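Periplasmic molybdate-binding protein (Azotobacter vinelandii, PDB 1ATG) binds molybdate and tungstate in a pocket between its two domains, probably as the periplasmic receptor of an ABC transporter. Local coordinates at residues T76-G80 with Y227-Q231. Numbering follows the deposited sequence.
Sequences TYAIG and YVLPQ
I79 lays its side chain along the C-terminal tail, CB 3.3 Å from V228 CG2 and CD1 4.0 Å from P230 CD. T76-G80 and the extended tail Y227-P230 run roughly antiparallel (144° between end-to-end directions), with CA-CA distances of 5.0 Å for G80-Y227 and I79-V228, 5.2 Å for A78-L229 and 7.3 Å for T76-P230. I79 and V228 form a single hydrogen-bonded antiparallel pair: I79 N to V228 O, 2.8 Å; V228 N to I79 O, 2.9 Å. Y77 and A78 form a classic bulge opposite Q192 of strand 191-196 (psi -16° at Y77), directly before I79. Y227, chi1 m, brings CD1 within 3.8 Å of A78 CB and 3.7 Å of G80 CA, while its OH hydrogen-bonds N9 of the anion pocket. L229 CD1 lies 3.4 Å from Y77 O, and T76 CG2 meets P230 CG at 3.7 Å. In this periplasmic-binding-protein fold the chain end thus adds one bridge beside strand 75-86; beyond it apolar contact takes over, so the strand-like pairing stays local.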
loop_
_atom_site.group_PDB
_atom_site.type_symbol
_atom_site.label_atom_id
_atom_site.label_comp_id
_atom_site.label_asym_id
_atom_site.label_seq_id
_atom_site.Cartn_x
_atom_site.Cartn_y
_atom_site.Cartn_z
ATOM N N THR A 76 -2.200 -7.596 -11.682
ATOM C CA THR A 76 -2.108 -6.252 -11.107
ATOM C C THR A 76 -3.495 -5.766 -10.742
ATOM O O THR A 76 -4.309 -5.522 -11.653
ATOM C CB THR A 76 -1.434 -5.282 -12.079
ATOM O OG1 THR A 76 -0.117 -5.799 -12.303
ATOM C CG2 THR A 76 -1.353 -3.879 -11.514
ATOM N N TYR A 77 -3.802 -5.615 -9.463
ATOM C CA TYR A 77 -5.122 -5.196 -9.012
ATOM C C TYR A 77 -5.233 -3.698 -8.777
ATOM O O TYR A 77 -6.353 -3.173 -8.703
ATOM C CB TYR A 77 -5.541 -5.957 -7.743
ATOM C CG TYR A 77 -4.738 -5.592 -6.520
ATOM C CD1 TYR A 77 -3.531 -6.218 -6.241
ATOM C CD2 TYR A 77 -5.169 -4.626 -5.630
ATOM C CE1 TYR A 77 -2.779 -5.873 -5.122
ATOM C CE2 TYR A 77 -4.428 -4.258 -4.520
ATOM C CZ TYR A 77 -3.239 -4.892 -4.286
ATOM O OH TYR A 77 -2.505 -4.524 -3.174
ATOM N N ALA A 78 -4.103 -3.009 -8.679
ATOM C CA ALA A 78 -4.134 -1.570 -8.397
ATOM C C ALA A 78 -2.734 -1.022 -8.585
ATOM O O ALA A 78 -1.740 -1.756 -8.426
ATOM C CB ALA A 78 -4.596 -1.337 -6.959
ATOM N N ILE A 79 -2.625 0.257 -8.872
ATOM C CA ILE A 79 -1.348 0.965 -8.921
ATOM C C ILE A 79 -1.499 2.125 -7.939
ATOM O O ILE A 79 -2.414 2.955 -8.053
ATOM C CB ILE A 79 -0.970 1.446 -10.318
ATOM C CG1 ILE A 79 -0.845 0.273 -11.302
ATOM C CG2 ILE A 79 0.356 2.194 -10.315
ATOM C CD1 ILE A 79 -1.643 0.428 -12.564
ATOM N N GLY A 80 -0.627 2.156 -6.932
ATOM C CA GLY A 80 -0.729 3.136 -5.865
ATOM C C GLY A 80 -0.244 4.500 -6.281
ATOM O O GLY A 80 0.257 4.743 -7.390
ATOM N N TYR A 227 -6.308 4.831 -6.429
ATOM C CA TYR A 227 -5.442 3.948 -7.192
ATOM C C TYR A 227 -5.761 4.077 -8.681
ATOM O O TYR A 227 -6.895 4.445 -9.054
ATOM C CB TYR A 227 -5.674 2.477 -6.812
ATOM C CG TYR A 227 -5.332 2.148 -5.373
ATOM C CD1 TYR A 227 -4.036 1.847 -4.997
ATOM C CD2 TYR A 227 -6.315 2.138 -4.398
ATOM C CE1 TYR A 227 -3.696 1.530 -3.689
ATOM C CE2 TYR A 227 -6.003 1.836 -3.081
ATOM C CZ TYR A 227 -4.693 1.543 -2.738
ATOM O OH TYR A 227 -4.438 1.270 -1.407
ATOM N N VAL A 228 -4.814 3.707 -9.525
ATOM C CA VAL A 228 -5.108 3.572 -10.951
ATOM C C VAL A 228 -5.100 2.089 -11.295
ATOM O O VAL A 228 -4.706 1.237 -10.488
ATOM C CB VAL A 228 -4.136 4.330 -11.846
ATOM C CG1 VAL A 228 -4.213 5.817 -11.609
ATOM C CG2 VAL A 228 -2.732 3.857 -11.629
ATOM N N LEU A 229 -5.556 1.770 -12.503
ATOM C CA LEU A 229 -5.596 0.403 -12.998
ATOM C C LEU A 229 -4.751 0.345 -14.272
ATOM O O LEU A 229 -4.556 1.363 -14.930
ATOM C CB LEU A 229 -7.017 -0.032 -13.359
ATOM C CG LEU A 229 -7.938 -0.513 -12.235
ATOM C CD1 LEU A 229 -7.407 -1.814 -11.640
ATOM C CD2 LEU A 229 -8.161 0.510 -11.133
ATOM N N PRO A 230 -4.246 -0.819 -14.624
ATOM C CA PRO A 230 -3.473 -0.923 -15.865
ATOM C C PRO A 230 -4.289 -0.450 -17.049
ATOM O O PRO A 230 -5.512 -0.669 -17.126
ATOM C CB PRO A 230 -3.147 -2.403 -15.986
ATOM C CG PRO A 230 -3.226 -2.917 -14.589
ATOM C CD PRO A 230 -4.352 -2.114 -13.942
ATOM N N GLN A 231 -3.612 0.190 -17.987
ATOM C CA GLN A 231 -4.273 0.680 -19.188
ATOM C C GLN A 231 -4.586 -0.412 -20.195
ATOM O O GLN A 231 -5.610 -0.253 -20.898
ATOM C CB GLN A 231 -3.340 1.649 -19.904
ATOM C CG GLN A 231 -3.324 3.046 -19.339
ATOM C CD GLN A 231 -2.774 4.008 -20.394
ATOM O OE1 GLN A 231 -2.486 3.624 -21.528
ATOM N NE2 GLN A 231 -2.667 5.236 -19.959
ATOM O OXT GLN A 231 -3.802 -1.358 -20.315
#